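Local coordinates for regulatory protein SWI6 (Saccharomyces cerevisiae, PDB 1SW6) that acts as a subunit of the SBF and MBF transcription complexes that drive cell-cycle-dependent gene expression, here represented by its ankyrin-repeat domain, at residues M200-H206 / M275-S281; S155-Y159 / Y189-C193; I208-G213 / L293-I298. All coordinates share one frame. Numbering follows the deposited sequence.

Followed from the N terminus, the chain first closes contact 2, where the loop after helix 144-152 in the first ankyrin repeat meets residues 189-193, on and after helix 183-190, in the second. Contacts 1 and 3 come later and cross each other: 200-206 opens, 208-213 follows on the same helix, 204-212, and their partners 275-281 and 293-298 arrive in the same order. Contact 1 closes the long excursion of the third repeat, bringing its last residues back to its first helix, whereas contact 3 sets that helix against the fourth repeat. Contacts 1 and 3 have centres about 14 Å apart, and the centres of contacts 1 and 2 are about 18 Å apart.

Contact 1. Residues M200-H206 / M275-S281; sequences MNRTILH and MLNAQDS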
ATOM      1  N   MET A 200      14.073   5.452 -12.831  1.00 49.89           N
ATOM      2  CA  MET A 200      13.645   6.528 -13.724  1.00 49.57           C
ATOM      3  C   MET A 200      14.602   7.710 -13.543  1.00 47.47           C
ATOM      4  O   MET A 200      14.326   8.826 -13.991  1.00 46.13           O
ATOM      5  CB  MET A 200      12.230   6.970 -13.352  1.00 53.26           C
ATOM      6  CG  MET A 200      11.151   5.944 -13.629  1.00 58.01           C
ATOM      7  SD  MET A 200      10.801   5.832 -15.403  1.00 65.05           S
ATOM      8  CE  MET A 200       9.835   7.338 -15.629  1.00 62.26           C
ATOM      9  N   ASN A 201      15.724   7.447 -12.882  1.00 45.45           N
ATOM     10  CA  ASN A 201      16.713   8.476 -12.573  1.00 43.26           C
ATOM     11  C   ASN A 201      16.038   9.626 -11.826  1.00 41.73           C
ATOM     12  O   ASN A 201      16.416  10.784 -11.970  1.00 40.69           O
ATOM     13  CB  ASN A 201      17.397   9.004 -13.838  1.00 46.10           C
ATOM     14  CG  ASN A 201      18.205   7.937 -14.551  1.00 47.09           C
ATOM     15  OD1 ASN A 201      18.850   7.101 -13.920  1.00 49.31           O
ATOM     16  ND2 ASN A 201      18.183   7.970 -15.872  1.00 50.02           N
ATOM     17  N   ARG A 202      15.026   9.294 -11.032  1.00 39.34           N
ATOM     18  CA  ARG A 202      14.324  10.301 -10.251  1.00 37.45           C
ATOM     19  C   ARG A 202      14.903  10.371  -8.848  1.00 36.71           C
ATOM     20  O   ARG A 202      15.083   9.348  -8.176  1.00 36.23           O
ATOM     21  CB  ARG A 202      12.830   9.994 -10.206  1.00 36.59           C
ATOM     22  CG  ARG A 202      12.131  10.442 -11.470  1.00 37.86           C
ATOM     23  CD  ARG A 202      10.704   9.940 -11.562  1.00 40.81           C
ATOM     24  NE  ARG A 202      10.022  10.549 -12.700  1.00 42.93           N
ATOM     25  CZ  ARG A 202       8.775  10.269 -13.058  1.00 45.38           C
ATOM     26  NH1 ARG A 202       8.073   9.378 -12.364  1.00 44.59           N
ATOM     27  NH2 ARG A 202       8.228  10.890 -14.104  1.00 46.51           N
ATOM     28  N   THR A 203      15.207  11.589  -8.417  1.00 35.18           N
ATOM     29  CA  THR A 203      15.782  11.822  -7.097  1.00 34.22           C
ATOM     30  C   THR A 203      14.677  11.996  -6.066  1.00 34.67           C
ATOM     31  O   THR A 203      13.485  11.919  -6.397  1.00 32.84           O
ATOM     32  CB  THR A 203      16.628  13.092  -7.108  1.00 35.01           C
ATOM     33  OG1 THR A 203      15.764  14.240  -7.140  1.00 33.81           O
ATOM     34  CG2 THR A 203      17.516  13.104  -8.361  1.00 32.14           C
ATOM     35  N   ILE A 204      15.077  12.238  -4.818  1.00 34.43           N
ATOM     36  CA  ILE A 204      14.115  12.433  -3.748  1.00 33.73           C
ATOM     37  C   ILE A 204      13.275  13.680  -4.040  1.00 33.69           C
ATOM     38  O   ILE A 204      12.095  13.736  -3.692  1.00 32.20           O
ATOM     39  CB  ILE A 204      14.818  12.581  -2.375  1.00 35.78           C
ATOM     40  CG1 ILE A 204      13.769  12.663  -1.263  1.00 37.67           C
ATOM     41  CG2 ILE A 204      15.697  13.807  -2.358  1.00 36.91           C
ATOM     42  CD1 ILE A 204      13.048  11.330  -1.034  1.00 39.35           C
ATOM     43  N   LEU A 205      13.876  14.677  -4.691  1.00 32.90           N
ATOM     44  CA  LEU A 205      13.138  15.900  -5.018  1.00 34.06           C
ATOM     45  C   LEU A 205      12.081  15.646  -6.069  1.00 32.73           C
ATOM     46  O   LEU A 205      11.023  16.253  -6.040  1.00 32.94           O
ATOM     47  CB  LEU A 205      14.064  17.010  -5.521  1.00 33.71           C
ATOM     48  CG  LEU A 205      14.969  17.679  -4.490  1.00 36.68           C
ATOM     49  CD1 LEU A 205      15.676  18.888  -5.123  1.00 35.83           C
ATOM     50  CD2 LEU A 205      14.119  18.118  -3.294  1.00 36.57           C
ATOM     51  N   HIS A 206      12.363  14.761  -7.017  1.00 33.90           N
ATOM     52  CA  HIS A 206      11.376  14.480  -8.053  1.00 34.24           C
ATOM     53  C   HIS A 206      10.145  13.883  -7.396  1.00 34.20           C
ATOM     54  O   HIS A 206       9.024  14.241  -7.731  1.00 34.21           O
ATOM     55  CB  HIS A 206      11.915  13.490  -9.088  1.00 33.18           C
ATOM     56  CG  HIS A 206      12.795  14.110 -10.124  1.00 33.28           C
ATOM     57  ND1 HIS A 206      14.164  13.960 -10.125  1.00 32.09           N
ATOM     58  CD2 HIS A 206      12.497  14.865 -11.210  1.00 33.43           C
ATOM     59  CE1 HIS A 206      14.673  14.593 -11.166  1.00 32.69           C
ATOM     60  NE2 HIS A 206      13.683  15.150 -11.841  1.00 33.11           N
ATOM     61  N   MET A 275      21.335  17.920  -7.243  1.00 38.40           N
ATOM     62  CA  MET A 275      19.973  17.463  -7.114  1.00 37.98           C
ATOM     63  C   MET A 275      18.908  18.418  -7.582  1.00 36.31           C
ATOM     64  O   MET A 275      18.003  18.023  -8.324  1.00 36.38           O
ATOM     65  CB  MET A 275      19.701  17.079  -5.659  1.00 40.57           C
ATOM     66  CG  MET A 275      18.374  16.378  -5.446  1.00 42.72           C
ATOM     67  SD  MET A 275      17.987  16.260  -3.704  1.00 50.78           S
ATOM     68  CE  MET A 275      19.076  14.921  -3.225  1.00 46.61           C
ATOM     69  N   LEU A 276      19.014  19.670  -7.147  1.00 34.80           N
ATOM     70  CA  LEU A 276      18.019  20.672  -7.466  1.00 33.94           C
ATOM     71  C   LEU A 276      17.607  20.727  -8.924  1.00 35.45           C
ATOM     72  O   LEU A 276      16.415  20.765  -9.215  1.00 35.29           O
ATOM     73  CB  LEU A 276      18.474  22.061  -6.999  1.00 33.42           C
ATOM     74  CG  LEU A 276      17.476  23.208  -7.260  1.00 35.86           C
ATOM     75  CD1 LEU A 276      16.130  22.908  -6.597  1.00 34.81           C
ATOM     76  CD2 LEU A 276      18.038  24.526  -6.721  1.00 35.12           C
ATOM     77  N   ASN A 277      18.579  20.719  -9.829  1.00 34.71           N
ATOM     78  CA  ASN A 277      18.296  20.794 -11.261  1.00 37.39           C
ATOM     79  C   ASN A 277      18.591  19.496 -12.014  1.00 38.54           C
ATOM     80  O   ASN A 277      18.790  19.517 -13.227  1.00 38.45           O
ATOM     81  CB  ASN A 277      19.096  21.945 -11.890  1.00 36.51           C
ATOM     82  CG  ASN A 277      18.837  23.281 -11.204  1.00 36.39           C
ATOM     83  OD1 ASN A 277      17.706  23.765 -11.167  1.00 35.43           O
ATOM     84  ND2 ASN A 277      19.887  23.878 -10.653  1.00 35.55           N
ATOM     85  N   ALA A 278      18.612  18.373 -11.301  1.00 38.86           N
ATOM     86  CA  ALA A 278      18.872  17.075 -11.919  1.00 39.73           C
ATOM     87  C   ALA A 278      17.715  16.669 -12.836  1.00 41.63           C
ATOM     88  O   ALA A 278      16.548  16.937 -12.540  1.00 41.37           O
ATOM     89  CB  ALA A 278      19.064  16.016 -10.838  1.00 40.57           C
ATOM     90  N   GLN A 279      18.035  16.003 -13.940  1.00 42.25           N
ATOM     91  CA  GLN A 279      17.009  15.576 -14.881  1.00 43.78           C
ATOM     92  C   GLN A 279      16.770  14.084 -14.797  1.00 44.38           C
ATOM     93  O   GLN A 279      17.718  13.310 -14.684  1.00 44.03           O
ATOM     94  CB  GLN A 279      17.422  15.941 -16.305  1.00 44.34           C
ATOM     95  CG  GLN A 279      17.349  17.426 -16.604  1.00 46.39           C
ATOM     96  CD  GLN A 279      18.013  17.778 -17.919  1.00 47.65           C
ATOM     97  OE1 GLN A 279      19.236  17.811 -18.013  1.00 49.41           O
ATOM     98  NE2 GLN A 279      17.211  18.030 -18.945  1.00 47.16           N
ATOM     99  N   ASP A 280      15.502  13.682 -14.846  1.00 45.64           N
ATOM    100  CA  ASP A 280      15.166  12.268 -14.793  1.00 47.06           C
ATOM    101  C   ASP A 280      15.275  11.694 -16.201  1.00 47.98           C
ATOM    102  O   ASP A 280      15.821  12.346 -17.093  1.00 47.83           O
ATOM    103  CB  ASP A 280      13.751  12.057 -14.231  1.00 46.39           C
ATOM    104  CG  ASP A 280      12.657  12.559 -15.161  1.00 46.20           C
ATOM    105  OD1 ASP A 280      12.963  13.138 -16.224  1.00 47.23           O
ATOM    106  OD2 ASP A 280      11.469  12.371 -14.819  1.00 47.26           O
ATOM    107  N   SER A 281      14.748  10.487 -16.401  1.00 49.03           N
ATOM    108  CA  SER A 281      14.818   9.823 -17.705  1.00 50.46           C
ATOM    109  C   SER A 281      14.079  10.518 -18.838  1.00 50.61           C
ATOM    110  O   SER A 281      14.389  10.292 -20.010  1.00 51.07           O
ATOM    111  CB  SER A 281      14.333   8.378 -17.589  1.00 50.34           C
ATOM    112  OG  SER A 281      15.350   7.568 -17.026  1.00 53.13           O
TER
HETATM  113  O   HOH W   1      18.563  12.456 -11.708  1.00 51.10           O
HETATM  114  O   HOH W   2      15.860  16.306  -8.631  1.00 35.68           O
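Asp280 gives up more surface than any other residue of this contact, and it works through both backbone and side chain. Its carboxylate forms a salt bridge with Arg202, NE to OD2 at 3.1 Å, with the N-H pointing almost straight at the acceptor. Its CB lies over the face of the His206 ring, 4.2 Å from the centroid, in a CH-pi contact, and its CA approaches Asn201 O at 3.4 Å. The other carboxylate oxygen, OD1, turns to the backbone N of Asn282 and Asp284. Next door, Ser281 N donates to Met200 O at 3.0 Å, joining the two segments at this end of the contact.

Met275, at the other end, is the apolar counterpart. Its extended side chain carries SD to 3.4 Å from Leu205 CG and 3.6 Å from Ile204 CG2, filling the space over the start of helix 204-212. Leu205 also rests its CD1 on Leu276 CA at 3.8 Å, while Leu225 and Leu228 of helix 218-234 touch it as well. Water 2 joins Met275 O, at 2.8 Å, to Thr203 OG1, at 2.5 Å.

Thr203 is the N-cap of helix 204-212: its OG1 accepts a weak bond from Leu205 N at 3.1 Å, and its own N donates to His206 ND1, also at 3.1 Å, completing a capping box. With NE2 of His206 bonded to Asp284 O, the sequence Thr203-Ile204-Leu205-His206 is a variant of the TPLH signature of ankyrin repeats, tying one repeat's first helix to the loop that leads into the next.

Contact 2. Residues S155-Y159 / Y189-C193; sequences SNRLY and YLYPC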
ATOM      1  N   SER A 155      20.157  -3.177   8.864  1.00 46.83           N
ATOM      2  CA  SER A 155      19.348  -2.912   7.687  1.00 46.39           C
ATOM      3  C   SER A 155      20.082  -1.973   6.732  1.00 46.37           C
ATOM      4  O   SER A 155      20.499  -0.877   7.118  1.00 45.75           O
ATOM      5  CB  SER A 155      18.007  -2.299   8.088  1.00 46.40           C
ATOM      6  OG  SER A 155      17.219  -3.236   8.797  1.00 47.44           O
ATOM      7  N   ASN A 156      20.233  -2.418   5.489  1.00 45.11           N
ATOM      8  CA  ASN A 156      20.904  -1.640   4.455  1.00 45.88           C
ATOM      9  C   ASN A 156      19.919  -0.587   3.955  1.00 45.57           C
ATOM     10  O   ASN A 156      18.834  -0.910   3.459  1.00 46.45           O
ATOM     11  CB  ASN A 156      21.316  -2.557   3.306  1.00 46.38           C
ATOM     12  CG  ASN A 156      22.178  -1.859   2.278  1.00 47.87           C
ATOM     13  OD1 ASN A 156      21.880  -0.742   1.850  1.00 45.67           O
ATOM     14  ND2 ASN A 156      23.254  -2.528   1.858  1.00 48.77           N
ATOM     15  N   ARG A 157      20.300   0.675   4.081  1.00 44.04           N
ATOM     16  CA  ARG A 157      19.436   1.773   3.679  1.00 42.85           C
ATOM     17  C   ARG A 157      19.488   2.098   2.194  1.00 42.91           C
ATOM     18  O   ARG A 157      18.686   2.887   1.700  1.00 42.72           O
ATOM     19  CB  ARG A 157      19.810   3.013   4.489  1.00 43.00           C
ATOM     20  CG  ARG A 157      19.731   2.787   5.988  1.00 42.77           C
ATOM     21  CD  ARG A 157      20.499   3.844   6.758  1.00 42.92           C
ATOM     22  NE  ARG A 157      21.934   3.777   6.485  1.00 40.93           N
ATOM     23  CZ  ARG A 157      22.847   4.501   7.121  1.00 40.78           C
ATOM     24  NH1 ARG A 157      22.476   5.353   8.072  1.00 40.39           N
ATOM     25  NH2 ARG A 157      24.133   4.368   6.813  1.00 40.47           N
ATOM     26  N   LEU A 158      20.414   1.482   1.472  1.00 42.58           N
ATOM     27  CA  LEU A 158      20.560   1.783   0.053  1.00 42.64           C
ATOM     28  C   LEU A 158      19.723   0.962  -0.930  1.00 42.42           C
ATOM     29  O   LEU A 158      19.681   1.280  -2.116  1.00 42.19           O
ATOM     30  CB  LEU A 158      22.041   1.684  -0.336  1.00 41.99           C
ATOM     31  CG  LEU A 158      23.051   2.547   0.438  1.00 43.57           C
ATOM     32  CD1 LEU A 158      24.403   2.492  -0.270  1.00 43.14           C
ATOM     33  CD2 LEU A 158      22.573   3.991   0.508  1.00 43.09           C
ATOM     34  N   TYR A 159      19.055  -0.082  -0.446  1.00 41.99           N
ATOM     35  CA  TYR A 159      18.260  -0.934  -1.329  1.00 41.40           C
ATOM     36  C   TYR A 159      17.024  -0.283  -1.933  1.00 40.09           C
ATOM     37  O   TYR A 159      16.199   0.290  -1.226  1.00 39.92           O
ATOM     38  CB  TYR A 159      17.828  -2.210  -0.595  1.00 43.85           C
ATOM     39  CG  TYR A 159      18.923  -3.238  -0.420  1.00 45.70           C
ATOM     40  CD1 TYR A 159      19.656  -3.694  -1.514  1.00 47.51           C
ATOM     41  CD2 TYR A 159      19.202  -3.779   0.829  1.00 46.55           C
ATOM     42  CE1 TYR A 159      20.638  -4.661  -1.367  1.00 47.90           C
ATOM     43  CE2 TYR A 159      20.183  -4.749   0.985  1.00 47.89           C
ATOM     44  CZ  TYR A 159      20.893  -5.183  -0.115  1.00 48.24           C
ATOM     45  OH  TYR A 159      21.867  -6.137   0.029  1.00 52.14           O
ATOM     46  N   TYR A 189      18.973   9.614  10.178  1.00 34.00           N
ATOM     47  CA  TYR A 189      19.234   8.194   9.942  1.00 36.19           C
ATOM     48  C   TYR A 189      19.142   7.754   8.476  1.00 36.24           C
ATOM     49  O   TYR A 189      19.709   6.719   8.117  1.00 38.00           O
ATOM     50  CB  TYR A 189      18.286   7.324  10.772  1.00 37.12           C
ATOM     51  CG  TYR A 189      18.562   7.374  12.250  1.00 41.15           C
ATOM     52  CD1 TYR A 189      18.193   8.484  13.009  1.00 42.27           C
ATOM     53  CD2 TYR A 189      19.233   6.327  12.888  1.00 42.86           C
ATOM     54  CE1 TYR A 189      18.486   8.559  14.369  1.00 45.74           C
ATOM     55  CE2 TYR A 189      19.533   6.387  14.246  1.00 45.83           C
ATOM     56  CZ  TYR A 189      19.157   7.508  14.981  1.00 47.11           C
ATOM     57  OH  TYR A 189      19.456   7.579  16.325  1.00 52.00           O
ATOM     58  N   LEU A 190      18.454   8.522   7.629  1.00 34.36           N
ATOM     59  CA  LEU A 190      18.320   8.111   6.223  1.00 35.32           C
ATOM     60  C   LEU A 190      18.949   9.023   5.170  1.00 35.02           C
ATOM     61  O   LEU A 190      18.722   8.819   3.983  1.00 34.46           O
ATOM     62  CB  LEU A 190      16.838   7.883   5.858  1.00 33.47           C
ATOM     63  CG  LEU A 190      15.987   6.887   6.672  1.00 33.00           C
ATOM     64  CD1 LEU A 190      14.685   6.593   5.920  1.00 33.07           C
ATOM     65  CD2 LEU A 190      16.747   5.578   6.886  1.00 31.64           C
ATOM     66  N   TYR A 191      19.749  10.005   5.592  1.00 34.89           N
ATOM     67  CA  TYR A 191      20.399  10.919   4.648  1.00 35.19           C
ATOM     68  C   TYR A 191      21.195  10.212   3.547  1.00 34.33           C
ATOM     69  O   TYR A 191      21.328  10.744   2.443  1.00 34.77           O
ATOM     70  CB  TYR A 191      21.313  11.912   5.394  1.00 35.13           C
ATOM     71  CG  TYR A 191      22.531  11.284   6.038  1.00 34.64           C
ATOM     72  CD1 TYR A 191      23.652  10.945   5.281  1.00 36.33           C
ATOM     73  CD2 TYR A 191      22.540  10.986   7.393  1.00 37.34           C
ATOM     74  CE1 TYR A 191      24.755  10.312   5.864  1.00 36.74           C
ATOM     75  CE2 TYR A 191      23.626  10.358   7.987  1.00 38.26           C
ATOM     76  CZ  TYR A 191      24.731  10.022   7.219  1.00 39.33           C
ATOM     77  OH  TYR A 191      25.805   9.389   7.821  1.00 41.36           O
ATOM     78  N   PRO A 192      21.745   9.009   3.824  1.00 34.89           N
ATOM     79  CA  PRO A 192      22.492   8.369   2.736  1.00 35.06           C
ATOM     80  C   PRO A 192      21.626   8.155   1.494  1.00 34.97           C
ATOM     81  O   PRO A 192      22.141   8.123   0.385  1.00 36.00           O
ATOM     82  CB  PRO A 192      22.947   7.048   3.356  1.00 35.80           C
ATOM     83  CG  PRO A 192      23.120   7.405   4.818  1.00 35.64           C
ATOM     84  CD  PRO A 192      21.902   8.254   5.085  1.00 34.74           C
ATOM     85  N   CYS A 193      20.314   8.011   1.682  1.00 35.25           N
ATOM     86  CA  CYS A 193      19.394   7.805   0.563  1.00 35.40           C
ATOM     87  C   CYS A 193      19.257   9.045  -0.318  1.00 35.02           C
ATOM     88  O   CYS A 193      18.857   8.951  -1.472  1.00 34.09           O
ATOM     89  CB  CYS A 193      17.999   7.415   1.073  1.00 37.77           C
ATOM     90  SG  CYS A 193      17.935   5.930   2.111  1.00 41.54           S
TER
HETATM   91  O   HOH W   3      24.792   7.075   9.024  1.00 45.79           O
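Arg157 dominates the contact, its side chain reaching across to 189-193 with chi1 to chi3 in m, t and m. The bend at chi3 brings the guanidinium over Pro192, CZ to CG at 3.7 Å, so the proline ring covers one of its faces. At the edge of that group NH1 donates to Tyr189 O at 3.1 Å and to water 3 at 3.0 Å, which in turn donates to Tyr191 OH at 2.8 Å; the p rotamer of Tyr191 brings its hydroxyl round to this water. NE forms a salt bridge with Asp33, and NH2 bonds to Phe30 O. The segments belong to successive ankyrin repeats: 155-159 follows the second helix of the first repeat, and 189-193, in the second, lies on and after helix 183-190. Beside the arginine, Leu158 (m, t) sets CD2 4.2 Å from Pro192 CB, its backbone N held by Asn156 OD1 at 2.7 Å in an Asx turn. Cys193, in the m rotamer, places SG 3.2 Å from Arg157 O.

Contact 3. Residues I208-G213 / L293-I298; sequences IIITSG and LGNISI
Residues 208-213, in the C-terminal part of helix 204-212, face the tight turn between helices 286-293 and 296-304. Nearest CA pairs are Gly213 with Leu293 (6.1 Å) and Ser212 with Ile298 (7.5 Å). The turn is made by Gly294, with phi 90° and psi -21°, where a side chain would jam against the preceding carbonyl, and by Asn295, the N-cap of helix 296-304.

Apolar packing comes first. Ile298, in the t, t rotamer, sends CD1 to 3.6 Å from Ile209 CD1, 3.7 Å from Ser212 CB and 4.4 Å from Ile208 CG2; Ile209 (m, p) turns the end of its side chain toward it. Leu293 (m, t) lays CD1 3.8 Å from Gly213 CA and 4.2 Å from Ile209 CG2.

Approaches to polar groups are van der Waals contacts: Leu293 CD1 lies 3.5 Å from the carbonyl Ile209 O, and Asn295 ND2 loosely, 4.0 Å from Ser212 CB. Ser212, chi1 p, instead turns OG back to Ile209 O, a very short 2.5 Å bond within its own helix.

This is the side-by-side stacking of successive ankyrin repeats, the third against the fourth. With no hydrogen bond crossing between the segments, their cohesion rests on van der Waals contact and the burial of aliphatic surface.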
ATOM      1  N   ILE A 208       9.142  14.208  -4.218  1.00 32.33           N
ATOM      2  CA  ILE A 208       8.445  15.162  -3.357  1.00 31.08           C
ATOM      3  C   ILE A 208       7.452  15.924  -4.233  1.00 32.92           C
ATOM      4  O   ILE A 208       6.263  16.025  -3.920  1.00 30.29           O
ATOM      5  CB  ILE A 208       9.425  16.169  -2.697  1.00 30.21           C
ATOM      6  CG1 ILE A 208      10.312  15.446  -1.671  1.00 31.28           C
ATOM      7  CG2 ILE A 208       8.638  17.305  -2.044  1.00 29.32           C
ATOM      8  CD1 ILE A 208      11.224  16.351  -0.890  1.00 26.31           C
ATOM      9  N   ILE A 209       7.951  16.447  -5.345  1.00 32.60           N
ATOM     10  CA  ILE A 209       7.113  17.176  -6.270  1.00 34.72           C
ATOM     11  C   ILE A 209       6.003  16.299  -6.842  1.00 34.90           C
ATOM     12  O   ILE A 209       4.863  16.737  -6.920  1.00 33.86           O
ATOM     13  CB  ILE A 209       7.965  17.775  -7.401  1.00 35.45           C
ATOM     14  CG1 ILE A 209       8.429  19.180  -6.996  1.00 36.28           C
ATOM     15  CG2 ILE A 209       7.176  17.825  -8.695  1.00 37.97           C
ATOM     16  CD1 ILE A 209       9.263  19.229  -5.738  1.00 36.30           C
ATOM     17  N   ILE A 210       6.319  15.066  -7.240  1.00 36.72           N
ATOM     18  CA  ILE A 210       5.279  14.189  -7.779  1.00 38.78           C
ATOM     19  C   ILE A 210       4.153  14.067  -6.756  1.00 38.74           C
ATOM     20  O   ILE A 210       2.971  14.056  -7.103  1.00 39.71           O
ATOM     21  CB  ILE A 210       5.798  12.761  -8.073  1.00 38.72           C
ATOM     22  CG1 ILE A 210       6.777  12.772  -9.243  1.00 39.72           C
ATOM     23  CG2 ILE A 210       4.625  11.843  -8.386  1.00 39.89           C
ATOM     24  CD1 ILE A 210       6.189  13.245 -10.532  1.00 41.67           C
ATOM     25  N   THR A 211       4.532  13.985  -5.487  1.00 38.54           N
ATOM     26  CA  THR A 211       3.561  13.859  -4.410  1.00 38.27           C
ATOM     27  C   THR A 211       2.735  15.120  -4.236  1.00 38.20           C
ATOM     28  O   THR A 211       1.528  15.054  -3.988  1.00 38.68           O
ATOM     29  CB  THR A 211       4.253  13.535  -3.070  1.00 37.88           C
ATOM     30  OG1 THR A 211       4.776  12.206  -3.112  1.00 36.54           O
ATOM     31  CG2 THR A 211       3.280  13.639  -1.927  1.00 39.64           C
ATOM     32  N   SER A 212       3.386  16.269  -4.355  1.00 37.54           N
ATOM     33  CA  SER A 212       2.696  17.544  -4.199  1.00 38.77           C
ATOM     34  C   SER A 212       1.470  17.643  -5.116  1.00 39.50           C
ATOM     35  O   SER A 212       0.559  18.428  -4.859  1.00 39.09           O
ATOM     36  CB  SER A 212       3.644  18.701  -4.515  1.00 37.44           C
ATOM     37  OG  SER A 212       3.889  18.773  -5.909  1.00 36.24           O
ATOM     38  N   GLY A 213       1.458  16.851  -6.180  1.00 41.09           N
ATOM     39  CA  GLY A 213       0.344  16.885  -7.113  1.00 44.33           C
ATOM     40  C   GLY A 213      -0.861  16.052  -6.702  1.00 45.65           C
ATOM     41  O   GLY A 213      -1.970  16.278  -7.194  1.00 45.61           O
ATOM     42  N   LEU A 293       2.144  20.336 -13.235  1.00 49.43           N
ATOM     43  CA  LEU A 293       1.094  20.031 -12.263  1.00 50.58           C
ATOM     44  C   LEU A 293       0.227  21.266 -12.014  1.00 52.11           C
ATOM     45  O   LEU A 293      -0.958  21.156 -11.690  1.00 53.18           O
ATOM     46  CB  LEU A 293       1.703  19.545 -10.943  1.00 49.50           C
ATOM     47  CG  LEU A 293       2.585  18.292 -10.999  1.00 49.38           C
ATOM     48  CD1 LEU A 293       3.054  17.954  -9.596  1.00 49.60           C
ATOM     49  CD2 LEU A 293       1.810  17.119 -11.585  1.00 49.47           C
ATOM     50  N   GLY A 294       0.822  22.444 -12.158  1.00 54.01           N
ATOM     51  CA  GLY A 294       0.065  23.669 -11.959  1.00 55.90           C
ATOM     52  C   GLY A 294       0.059  24.222 -10.545  1.00 57.27           C
ATOM     53  O   GLY A 294      -0.221  25.405 -10.345  1.00 58.84           O
ATOM     54  N   ASN A 295       0.353  23.375  -9.563  1.00 57.71           N
ATOM     55  CA  ASN A 295       0.389  23.800  -8.166  1.00 58.63           C
ATOM     56  C   ASN A 295       1.458  24.887  -8.007  1.00 57.57           C
ATOM     57  O   ASN A 295       2.645  24.597  -7.881  1.00 57.64           O
ATOM     58  CB  ASN A 295       0.687  22.581  -7.283  1.00 61.98           C
ATOM     59  CG  ASN A 295       1.046  22.952  -5.854  1.00 65.74           C
ATOM     60  OD1 ASN A 295       0.412  23.817  -5.237  1.00 68.17           O
ATOM     61  ND2 ASN A 295       2.061  22.280  -5.313  1.00 65.87           N
ATOM     62  N   ILE A 296       1.021  26.141  -8.022  1.00 56.62           N
ATOM     63  CA  ILE A 296       1.918  27.286  -7.920  1.00 56.59           C
ATOM     64  C   ILE A 296       2.721  27.362  -6.619  1.00 55.43           C
ATOM     65  O   ILE A 296       3.842  27.880  -6.603  1.00 54.85           O
ATOM     66  CB  ILE A 296       1.143  28.613  -8.082  1.00 58.07           C
ATOM     67  CG1 ILE A 296       2.123  29.789  -8.103  1.00 59.58           C
ATOM     68  CG2 ILE A 296       0.151  28.780  -6.935  1.00 59.26           C
ATOM     69  CD1 ILE A 296       1.481  31.136  -8.362  1.00 61.25           C
ATOM     70  N   SER A 297       2.147  26.856  -5.535  1.00 52.99           N
ATOM     71  CA  SER A 297       2.814  26.883  -4.243  1.00 51.08           C
ATOM     72  C   SER A 297       4.230  26.300  -4.272  1.00 48.22           C
ATOM     73  O   SER A 297       5.186  26.971  -3.902  1.00 47.18           O
ATOM     74  CB  SER A 297       1.972  26.132  -3.212  1.00 52.12           C
ATOM     75  OG  SER A 297       2.703  25.930  -2.013  1.00 55.74           O
ATOM     76  N   ILE A 298       4.363  25.053  -4.720  1.00 45.19           N
ATOM     77  CA  ILE A 298       5.663  24.405  -4.755  1.00 43.44           C
ATOM     78  C   ILE A 298       6.537  24.894  -5.922  1.00 42.25           C
ATOM     79  O   ILE A 298       7.759  24.789  -5.873  1.00 39.85           O
ATOM     80  CB  ILE A 298       5.495  22.857  -4.751  1.00 45.10           C
ATOM     81  CG1 ILE A 298       6.775  22.199  -4.240  1.00 44.74           C
ATOM     82  CG2 ILE A 298       5.137  22.351  -6.133  1.00 46.00           C
ATOM     83  CD1 ILE A 298       6.581  20.772  -3.807  1.00 45.57           C
TER